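Local coordinates for amphoterin-induced protein 1 (Mus musculus, PDB 2XOT) that promotes the growth and fasciculation of neurites and, as a homodimeric neuronal adhesion protein, may mediate homophilic and heterophilic cell-cell interaction, at residues B[151-154]-B[155-159]; B[179-182]-B[183-187]; B[211-214]-B[215-219]; B[241-244]-B[245-248]. All coordinates share one frame; numbering follows the deposited sequence.

Contact 1 of 4, residues B[151-154]-B[155-159]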
loop_
_atom_site.group_PDB
_atom_site.type_symbol
_atom_site.label_atom_id
_atom_site.label_comp_id
_atom_site.label_asym_id
_atom_site.label_seq_id
_atom_site.Cartn_x
_atom_site.Cartn_y
_atom_site.Cartn_z
ATOM N N PHE B 151 12.931 1.357 26.889
ATOM C CA PHE B 151 12.358 0.505 25.857
ATOM C C PHE B 151 10.894 0.223 26.187
ATOM O O PHE B 151 10.596 -0.309 27.249
ATOM C CB PHE B 151 13.112 -0.819 25.730
ATOM C CG PHE B 151 12.618 -1.673 24.606
ATOM C CD1 PHE B 151 13.095 -1.493 23.321
ATOM C CD2 PHE B 151 11.672 -2.667 24.829
ATOM C CE1 PHE B 151 12.641 -2.272 22.283
ATOM C CE2 PHE B 151 11.211 -3.448 23.779
ATOM C CZ PHE B 151 11.689 -3.242 22.511
ATOM N N PRO B 152 9.974 0.580 25.278
ATOM C CA PRO B 152 8.533 0.306 25.460
ATOM C C PRO B 152 8.129 -1.154 25.235
ATOM O O PRO B 152 7.443 -1.471 24.267
ATOM C CB PRO B 152 7.878 1.224 24.433
ATOM C CG PRO B 152 8.911 1.443 23.393
ATOM C CD PRO B 152 10.250 1.327 24.040
ATOM N N VAL B 153 8.522 -2.032 26.151
ATOM C CA VAL B 153 8.345 -3.464 25.960
ATOM C C VAL B 153 6.870 -3.862 25.854
ATOM O O VAL B 153 6.540 -4.870 25.244
ATOM C CB VAL B 153 9.049 -4.269 27.077
ATOM C CG1 VAL B 153 8.276 -4.152 28.404
ATOM C CG2 VAL B 153 9.239 -5.739 26.643
ATOM N N GLU B 154 5.979 -3.036 26.397
ATOM C CA GLU B 154 4.548 -3.331 26.378
ATOM C C GLU B 154 3.944 -3.281 24.978
ATOM O O GLU B 154 2.867 -3.835 24.758
ATOM C CB GLU B 154 3.767 -2.370 27.291
ATOM C CG GLU B 154 4.143 -2.439 28.774
ATOM C CD GLU B 154 5.480 -1.775 29.090
ATOM O OE1 GLU B 154 5.935 -0.905 28.309
ATOM O OE2 GLU B 154 6.096 -2.140 30.097
ATOM N N LEU B 155 4.606 -2.618 24.033
ATOM C CA LEU B 155 4.128 -2.620 22.645
ATOM C C LEU B 155 4.129 -4.026 22.041
ATOM O O LEU B 155 3.261 -4.351 21.222
ATOM C CB LEU B 155 4.959 -1.678 21.767
ATOM C CG LEU B 155 4.720 -0.182 22.005
ATOM C CD1 LEU B 155 5.686 0.684 21.190
ATOM C CD2 LEU B 155 3.258 0.164 21.691
ATOM N N ILE B 156 5.104 -4.845 22.448
ATOM C CA ILE B 156 5.354 -6.129 21.798
ATOM C C ILE B 156 5.304 -7.371 22.697
ATOM O O ILE B 156 5.251 -8.489 22.180
ATOM C CB ILE B 156 6.690 -6.097 21.032
ATOM C CG1 ILE B 156 7.862 -5.778 21.972
ATOM C CG2 ILE B 156 6.583 -5.108 19.876
ATOM C CD1 ILE B 156 9.199 -5.843 21.322
ATOM N N LYS B 157 5.286 -7.191 24.016
ATOM C CA LYS B 157 5.243 -8.312 24.957
ATOM C C LYS B 157 3.865 -8.980 25.003
ATOM O O LYS B 157 2.853 -8.319 25.189
ATOM C CB LYS B 157 5.624 -7.821 26.358
ATOM C CG LYS B 157 5.880 -8.908 27.386
ATOM C CD LYS B 157 6.353 -8.257 28.680
ATOM C CE LYS B 157 6.678 -9.281 29.756
ATOM N NZ LYS B 157 7.411 -8.654 30.896
ATOM N N ASP B 158 3.851 -10.300 24.841
ATOM C CA ASP B 158 2.631 -11.103 24.938
ATOM C C ASP B 158 1.864 -10.719 26.193
ATOM O O ASP B 158 2.433 -10.643 27.282
ATOM C CB ASP B 158 2.966 -12.608 24.943
ATOM N N GLY B 159 0.581 -10.430 26.032
ATOM C CA GLY B 159 -0.247 -9.992 27.146
ATOM C C GLY B 159 -1.033 -8.755 26.777
ATOM O O GLY B 159 -2.259 -8.734 26.887
HETATM O O HOH W 1 2.449 -6.081 26.331
#
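Val153 O receives two backbone donors, Lys157 N and Ile156 N, and the two bonds close the turn of residues 153-157. Lys157 N approaches at 2.9 Å from Val153 O, nearly along the C=O axis, whereas Ile156 N comes to Val153 O at 3.1 Å from well above the carbonyl plane. One residue earlier, Leu155 N donates to Pro152 O at 3.1 Å, likewise from above the plane. A water donating to both Glu154 O and Lys157 O bridges these two carbonyls. This is the return segment of LRR 5, which carries the chain from strand 140-142 back toward strand 167-169.

The apolar contacts span three to five residues. Phe151, its CG anti to the backbone N (chi1 -175°), meets Ile156 at about a right angle: Ile156 CD1 sits at the ring edge, 3.8 Å from Phe151 CZ. Pro152 CB lies 4.0 Å from Leu155 CD1, and Val153 CG2 lies 4.2 Å from Lys157 CB. Phe151 and Ile156 both go on to touch Leu183 and Leu194, which join them to the next layers of the solenoid.

The charged ends look elsewhere. Glu154 forms a salt bridge with Arg150, and Lys157 makes a long, weak ion pair with Asp182; Glu154 OE2 and Lys157 NZ remain 6.7 Å apart.

With Pro152 O and Val153 O accepting the turn's own N-H groups, a short piece of chain without regular helix or strand can probably bury Phe151, Pro152 and Leu155 at modest polar cost.

Contact 2 of 4, residues B[179-182]-B[183-187]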
loop_
_atom_site.group_PDB
_atom_site.type_symbol
_atom_site.label_atom_id
_atom_site.label_comp_id
_atom_site.label_asym_id
_atom_site.label_seq_id
_atom_site.Cartn_x
_atom_site.Cartn_y
_atom_site.Cartn_z
ATOM N N PRO B 179 15.100 -5.171 27.802
ATOM C CA PRO B 179 14.534 -6.322 28.458
ATOM C C PRO B 179 14.845 -7.567 27.633
ATOM O O PRO B 179 14.004 -8.021 26.873
ATOM C CB PRO B 179 13.038 -6.019 28.448
ATOM C CG PRO B 179 12.821 -5.282 27.173
ATOM C CD PRO B 179 14.099 -4.485 26.952
ATOM N N LEU B 180 16.046 -8.096 27.810
ATOM C CA LEU B 180 16.579 -9.153 26.961
ATOM C C LEU B 180 15.818 -10.462 27.038
ATOM O O LEU B 180 15.624 -11.099 26.017
ATOM C CB LEU B 180 18.042 -9.407 27.296
ATOM C CG LEU B 180 19.009 -8.241 27.089
ATOM C CD1 LEU B 180 20.382 -8.627 27.628
ATOM C CD2 LEU B 180 19.090 -7.817 25.608
ATOM N N THR B 181 15.405 -10.877 28.234
ATOM C CA THR B 181 14.625 -12.107 28.393
ATOM C C THR B 181 13.271 -12.002 27.699
ATOM O O THR B 181 12.739 -12.998 27.196
ATOM C CB THR B 181 14.383 -12.442 29.877
ATOM O OG1 THR B 181 15.633 -12.461 30.554
ATOM C CG2 THR B 181 13.756 -13.817 30.023
ATOM N N ASP B 182 12.704 -10.797 27.691
ATOM C CA ASP B 182 11.442 -10.574 26.997
ATOM C C ASP B 182 11.638 -10.593 25.490
ATOM O O ASP B 182 10.819 -11.151 24.755
ATOM C CB ASP B 182 10.827 -9.223 27.399
ATOM C CG ASP B 182 10.305 -9.211 28.827
ATOM O OD1 ASP B 182 9.856 -10.272 29.314
ATOM O OD2 ASP B 182 10.316 -8.132 29.454
ATOM N N LEU B 183 12.716 -9.975 25.032
ATOM C CA LEU B 183 13.010 -9.917 23.607
ATOM C C LEU B 183 13.297 -11.283 22.991
ATOM O O LEU B 183 12.897 -11.515 21.853
ATOM C CB LEU B 183 14.193 -8.973 23.326
ATOM C CG LEU B 183 13.965 -7.493 23.645
ATOM C CD1 LEU B 183 15.194 -6.670 23.260
ATOM C CD2 LEU B 183 12.715 -6.989 22.947
ATOM N N GLN B 184 13.988 -12.157 23.745
ATOM C CA GLN B 184 14.302 -13.518 23.311
ATOM C C GLN B 184 13.047 -14.361 23.052
ATOM O O GLN B 184 13.036 -15.215 22.189
ATOM C CB GLN B 184 15.180 -14.229 24.349
ATOM C CG GLN B 184 16.287 -15.120 23.718
ATOM C CD GLN B 184 15.794 -16.399 23.016
ATOM O OE1 GLN B 184 16.208 -16.706 21.886
ATOM N NE2 GLN B 184 14.946 -17.171 23.701
ATOM N N LYS B 185 11.994 -14.109 23.810
ATOM C CA LYS B 185 10.739 -14.841 23.690
ATOM C C LYS B 185 9.899 -14.451 22.496
ATOM O O LYS B 185 8.955 -15.172 22.139
ATOM C CB LYS B 185 9.909 -14.632 24.958
ATOM C CG LYS B 185 10.426 -15.419 26.110
ATOM C CD LYS B 185 9.943 -14.892 27.454
ATOM C CE LYS B 185 10.531 -15.775 28.562
ATOM N NZ LYS B 185 10.423 -15.192 29.926
ATOM N N LEU B 186 10.222 -13.325 21.865
ATOM C CA LEU B 186 9.411 -12.822 20.758
ATOM C C LEU B 186 9.544 -13.747 19.554
ATOM O O LEU B 186 10.571 -14.371 19.370
ATOM C CB LEU B 186 9.834 -11.407 20.338
ATOM C CG LEU B 186 9.339 -10.140 21.051
ATOM C CD1 LEU B 186 8.889 -10.423 22.446
ATOM C CD2 LEU B 186 10.434 -9.041 21.020
ATOM N N PRO B 187 8.501 -13.819 18.726
ATOM C CA PRO B 187 8.625 -14.522 17.462
ATOM C C PRO B 187 9.574 -13.762 16.530
ATOM O O PRO B 187 9.603 -12.542 16.547
ATOM C CB PRO B 187 7.196 -14.542 16.909
ATOM C CG PRO B 187 6.463 -13.523 17.649
ATOM C CD PRO B 187 7.173 -13.218 18.914
#
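With CG anti to the carbonyl carbon (chi1 -75°) and the chain extended beyond it, Lys185 is carried back along Thr181, whose CG2 stands anti to the backbone N. The two side chains lie side by side and point the same way, Thr181 CG2 coming within 3.6 Å of Lys185 NZ. They ride on the short helix 180-184 of LRR 6, a single helical turn in the last repeat of the solenoid.

Pro179 holds the N-cap position, and its carbonyl opens the helical bonding: Leu183 N donates to Pro179 O at 3.0 Å, in the carbonyl plane. Gln184 N reaches Leu180 O at 3.0 Å, somewhat tilted from that carbonyl's plane. The bond from Lys185 N to Asp182 O is weak, at 3.3 Å. Thr181 O, buried here and with no polar partner in the model, is instead flanked by the methylenes of Lys185, the nearest being Lys185 CD at 3.4 Å from Thr181 O.

On another side of the turn the apolar groups gather. Pro179 CG and Leu183 CG are 4.3 Å apart, a loose approach between ring and branch point. Leu180 and Leu183 both extend to Leu210 of helix 205-216, so that the last repeat is roofed by the C-terminal cap, and Gln184 O takes a hydrogen bond from Lys191 NZ.

Leu186 has an unusual chi2 of 23°, and the short approach of its CD1 to Asp182 O, 3.1 Å, should be read as doubtful.

Contact 3 of 4, residues B[211-214]-B[215-219]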
loop_
_atom_site.group_PDB
_atom_site.type_symbol
_atom_site.label_atom_id
_atom_site.label_comp_id
_atom_site.label_asym_id
_atom_site.label_seq_id
_atom_site.Cartn_x
_atom_site.Cartn_y
_atom_site.Cartn_z
ATOM N N PHE B 211 21.882 -10.624 19.941
ATOM C CA PHE B 211 22.152 -10.148 18.597
ATOM C C PHE B 211 22.909 -11.199 17.763
ATOM O O PHE B 211 22.766 -11.255 16.540
ATOM C CB PHE B 211 22.888 -8.803 18.665
ATOM C CG PHE B 211 21.977 -7.643 19.005
ATOM C CD1 PHE B 211 21.106 -7.136 18.062
ATOM C CD2 PHE B 211 21.945 -7.103 20.273
ATOM C CE1 PHE B 211 20.226 -6.111 18.375
ATOM C CE2 PHE B 211 21.068 -6.054 20.573
ATOM C CZ PHE B 211 20.226 -5.563 19.627
ATOM N N SER B 212 23.706 -12.027 18.434
ATOM C CA SER B 212 24.412 -13.130 17.779
ATOM C C SER B 212 23.408 -14.122 17.186
ATOM O O SER B 212 23.528 -14.528 16.043
ATOM C CB SER B 212 25.341 -13.829 18.781
ATOM O OG SER B 212 25.966 -14.968 18.208
ATOM N N HIS B 213 22.389 -14.475 17.955
ATOM C CA HIS B 213 21.314 -15.281 17.437
ATOM C C HIS B 213 20.623 -14.612 16.241
ATOM O O HIS B 213 20.478 -15.226 15.184
ATOM C CB HIS B 213 20.300 -15.601 18.542
ATOM C CG HIS B 213 19.111 -16.361 18.049
ATOM N ND1 HIS B 213 19.234 -17.573 17.410
ATOM C CD2 HIS B 213 17.792 -16.063 18.051
ATOM C CE1 HIS B 213 18.038 -17.997 17.049
ATOM N NE2 HIS B 213 17.143 -17.102 17.432
ATOM N N TRP B 214 20.234 -13.344 16.395
ATOM C CA TRP B 214 19.542 -12.618 15.334
ATOM C C TRP B 214 20.365 -12.557 14.059
ATOM O O TRP B 214 19.824 -12.634 12.942
ATOM C CB TRP B 214 19.198 -11.194 15.791
ATOM C CG TRP B 214 18.196 -11.109 16.911
ATOM C CD1 TRP B 214 17.856 -12.075 17.809
ATOM C CD2 TRP B 214 17.446 -9.954 17.274
ATOM N NE1 TRP B 214 16.919 -11.592 18.695
ATOM C CE2 TRP B 214 16.654 -10.292 18.382
ATOM C CE3 TRP B 214 17.359 -8.664 16.755
ATOM C CZ2 TRP B 214 15.785 -9.390 18.982
ATOM C CZ3 TRP B 214 16.504 -7.769 17.358
ATOM C CH2 TRP B 214 15.732 -8.136 18.457
ATOM N N GLN B 215 21.679 -12.428 14.220
ATOM C CA GLN B 215 22.601 -12.442 13.086
ATOM C C GLN B 215 22.665 -13.811 12.372
ATOM O O GLN B 215 22.622 -13.892 11.143
ATOM C CB GLN B 215 23.998 -12.048 13.557
ATOM C CG GLN B 215 24.961 -11.816 12.420
ATOM C CD GLN B 215 26.372 -11.602 12.890
ATOM O OE1 GLN B 215 26.892 -12.369 13.689
ATOM N NE2 GLN B 215 26.997 -10.538 12.402
ATOM N N TYR B 216 22.777 -14.879 13.153
ATOM C CA TYR B 216 22.748 -16.233 12.607
ATOM C C TYR B 216 21.437 -16.472 11.822
ATOM O O TYR B 216 21.438 -17.098 10.774
ATOM C CB TYR B 216 22.911 -17.259 13.742
ATOM C CG TYR B 216 22.530 -18.682 13.363
ATOM C CD1 TYR B 216 23.410 -19.504 12.672
ATOM C CD2 TYR B 216 21.288 -19.199 13.704
ATOM C CE1 TYR B 216 23.059 -20.814 12.325
ATOM C CE2 TYR B 216 20.922 -20.512 13.365
ATOM C CZ TYR B 216 21.812 -21.306 12.671
ATOM O OH TYR B 216 21.447 -22.598 12.341
ATOM N N ARG B 217 20.335 -15.926 12.325
ATOM C CA ARG B 217 19.032 -16.034 11.670
ATOM C C ARG B 217 18.868 -15.104 10.469
ATOM O O ARG B 217 17.844 -15.157 9.773
ATOM C CB ARG B 217 17.921 -15.770 12.686
ATOM C CG ARG B 217 17.760 -16.877 13.750
ATOM C CD ARG B 217 17.124 -18.139 13.171
ATOM N NE ARG B 217 16.064 -17.780 12.227
ATOM C CZ ARG B 217 14.761 -17.688 12.505
ATOM N NH1 ARG B 217 14.294 -17.995 13.703
ATOM N NH2 ARG B 217 13.920 -17.334 11.541
ATOM N N GLN B 218 19.869 -14.257 10.225
ATOM C CA GLN B 218 19.845 -13.299 9.136
ATOM C C GLN B 218 18.631 -12.386 9.161
ATOM O O GLN B 218 18.071 -12.054 8.123
ATOM C CB GLN B 218 19.998 -14.015 7.786
ATOM C CG GLN B 218 21.413 -14.516 7.574
ATOM C CD GLN B 218 21.598 -15.139 6.205
ATOM O OE1 GLN B 218 21.094 -16.222 5.933
ATOM N NE2 GLN B 218 22.305 -14.440 5.330
ATOM N N LEU B 219 18.257 -11.951 10.363
ATOM C CA LEU B 219 17.182 -10.989 10.539
ATOM C C LEU B 219 17.635 -9.628 10.002
ATOM O O LEU B 219 18.762 -9.214 10.241
ATOM C CB LEU B 219 16.812 -10.870 12.019
ATOM C CG LEU B 219 16.386 -12.150 12.740
ATOM C CD1 LEU B 219 15.947 -11.828 14.159
ATOM C CD2 LEU B 219 15.287 -12.937 11.988
HETATM O O HOH W 2 25.847 -15.233 14.599
#
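A Schellman motif closes helix 205-216 of the LRRCT cap, and it brings Leu219 back against Trp214. Gln218 turns the chain with a positive phi of 55°; Leu219 N then donates to Trp214 O at 3.1 Å in a nearly straight bond, and Gln218 N donates to Gln215 O at 2.9 Å. The hydrophobic contact that commonly accompanies this motif is present too: Leu219 CD1 lies over one face of the indole, 4.0 Å from the centroid of the Trp214 five-membered ring, a CH-pi contact displaced toward the rim. Trp214 is also touched by Val222 and Lys191, which belong to the flanking short helices.

In the second side-chain pair, His213 has CG anti to the backbone N (chi1 176°), which lays its imidazole alongside Arg217. Arg217 CG sits over the ring face, 3.9 Å from the His213 ring centroid. Arg217 then bends at chi2 and chi3, and its guanidinium plane stands 77° from the imidazole, leading away to a salt bridge with Glu327 and a hydrogen bond to Asp269 O. Were His213 replaced by an alanine, the Arg217 methylenes would probably lose the ring face they rest on, and the side chain would be freer to turn before it reaches Glu327.

Upstream, Gln215 N bonds Phe211 O at 2.8 Å, and a water links Ser212 O with Gln215 OE1. The chemistry is thus divided: backbone N-H...O=C bonds close the last turn and Leu219 packs on the indole beside them, while the Arg217 guanidinium reaches the immunoglobulin domain.

Contact 4 of 4, residues B[241-244]-B[245-248]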
loop_
_atom_site.group_PDB
_atom_site.type_symbol
_atom_site.label_atom_id
_atom_site.label_comp_id
_atom_site.label_asym_id
_atom_site.label_seq_id
_atom_site.Cartn_x
_atom_site.Cartn_y
_atom_site.Cartn_z
ATOM N N PHE B 241 29.003 -6.894 17.843
ATOM C CA PHE B 241 29.582 -8.120 17.276
ATOM C C PHE B 241 31.085 -8.291 17.522
ATOM O O PHE B 241 31.655 -9.293 17.134
ATOM C CB PHE B 241 29.203 -8.261 15.797
ATOM C CG PHE B 241 27.735 -8.267 15.589
ATOM C CD1 PHE B 241 26.990 -9.385 15.940
ATOM C CD2 PHE B 241 27.074 -7.125 15.151
ATOM C CE1 PHE B 241 25.618 -9.391 15.810
ATOM C CE2 PHE B 241 25.688 -7.112 15.030
ATOM C CZ PHE B 241 24.956 -8.251 15.356
ATOM N N SER B 242 31.706 -7.357 18.229
ATOM C CA SER B 242 33.072 -7.566 18.682
ATOM C C SER B 242 33.117 -8.292 20.052
ATOM O O SER B 242 34.167 -8.794 20.452
ATOM C CB SER B 242 33.816 -6.225 18.707
ATOM O OG SER B 242 33.583 -5.550 19.916
ATOM N N LEU B 243 31.976 -8.400 20.744
ATOM C CA LEU B 243 31.940 -8.990 22.103
ATOM C C LEU B 243 32.365 -10.465 22.210
ATOM O O LEU B 243 32.656 -10.933 23.308
ATOM C CB LEU B 243 30.565 -8.818 22.765
ATOM C CG LEU B 243 30.111 -7.417 23.213
ATOM C CD1 LEU B 243 29.108 -7.507 24.331
ATOM C CD2 LEU B 243 31.267 -6.561 23.632
ATOM N N ASP B 244 32.419 -11.189 21.094
ATOM C CA ASP B 244 32.945 -12.564 21.111
ATOM C C ASP B 244 34.435 -12.525 21.416
ATOM O O ASP B 244 34.952 -13.329 22.186
ATOM C CB ASP B 244 32.695 -13.288 19.789
ATOM C CG ASP B 244 33.369 -12.611 18.606
ATOM O OD1 ASP B 244 33.476 -11.367 18.609
ATOM O OD2 ASP B 244 33.790 -13.324 17.669
ATOM N N PHE B 245 35.117 -11.548 20.838
ATOM C CA PHE B 245 36.503 -11.333 21.156
ATOM C C PHE B 245 36.691 -11.112 22.657
ATOM O O PHE B 245 37.676 -11.578 23.223
ATOM C CB PHE B 245 37.073 -10.147 20.362
ATOM C CG PHE B 245 38.578 -10.101 20.352
ATOM C CD1 PHE B 245 39.312 -11.127 19.763
ATOM C CD2 PHE B 245 39.255 -9.062 20.962
ATOM C CE1 PHE B 245 40.695 -11.094 19.752
ATOM C CE2 PHE B 245 40.649 -9.031 20.970
ATOM C CZ PHE B 245 41.362 -10.047 20.358
ATOM N N PHE B 246 35.744 -10.442 23.310
ATOM C CA PHE B 246 35.875 -10.155 24.738
ATOM C C PHE B 246 35.397 -11.313 25.629
ATOM O O PHE B 246 35.142 -11.112 26.821
ATOM C CB PHE B 246 35.116 -8.879 25.101
ATOM C CG PHE B 246 35.466 -7.674 24.265
ATOM C CD1 PHE B 246 36.693 -7.551 23.620
ATOM C CD2 PHE B 246 34.561 -6.624 24.168
ATOM C CE1 PHE B 246 36.988 -6.403 22.870
ATOM C CE2 PHE B 246 34.850 -5.478 23.425
ATOM C CZ PHE B 246 36.059 -5.367 22.776
ATOM N N ASN B 247 35.273 -12.507 25.036
ATOM C CA ASN B 247 35.069 -13.788 25.735
ATOM C C ASN B 247 33.620 -14.101 26.067
ATOM O O ASN B 247 33.338 -15.004 26.862
ATOM C CB ASN B 247 35.980 -13.942 26.978
ATOM C CG ASN B 247 37.441 -14.141 26.608
ATOM O OD1 ASN B 247 37.762 -14.991 25.771
ATOM N ND2 ASN B 247 38.334 -13.371 27.229
ATOM N N CYS B 248 32.695 -13.385 25.438
ATOM C CA CYS B 248 31.290 -13.722 25.555
ATOM C C CYS B 248 30.971 -15.002 24.779
ATOM O O CYS B 248 31.402 -15.177 23.642
ATOM C CB CYS B 248 30.421 -12.568 25.076
ATOM S SG CYS B 248 30.562 -11.074 26.126
#
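Asp244 O is satisfied by Asn247 N at 3.0 Å, the donor standing far above the carbonyl plane. Cys248 N donates to Leu243 O at 3.2 Å, only slightly tilted from that carbonyl's plane, and the same oxygen takes a weak bond from Phe246 N. Ser242 O takes a weak bond from Phe245 N at 2.9 Å and also lies over the centre of the Phe246 ring face. The hydroxyl of Ser242, set between the backbone N and the carbonyl carbon (chi1 85°), is hydrogen-bonded with Asn239 O, and its OG rests 3.7 Å from Phe246 CE2.

The Asn247 N to Asp244 O bond closes a type I beta turn in the LRRCT cap, after which Cys248 meets its disulfide partner Cys205 at the start of helix 205-216. Leu243 backs that link, its CB 4.0 Å from Cys248 SG, and Leu243 CD2 comes close to Phe246 CD2, at 3.3 Å, the two side chains crossing at a slant. Phe246 also meets the His238 ring at about a right angle. Asn247, exposed and with a positive phi, is an N-glycosylation site whose glycan is absent from this structure.

The four contacts follow one another along the chain without overlap, tracing the C-terminal end of the leucine-rich repeat solenoid. Contact 1 in LRR 5 and contact 2 in LRR 6 have centres 10 Å apart and touch, as neighbouring repeats do on the face away from the strands of the mixed sheet. Contact 3 follows about 13 Å from contact 2, centre to centre, and contact 4 about 15 Å beyond that. Both lie in the LRRCT range, where Phe241 packs against helix 205-216. Contacts 1 and 4 do not touch, their centres 28 Å apart. The series thus leads from repeats to cap, with the immunoglobulin domain reached from contact 3.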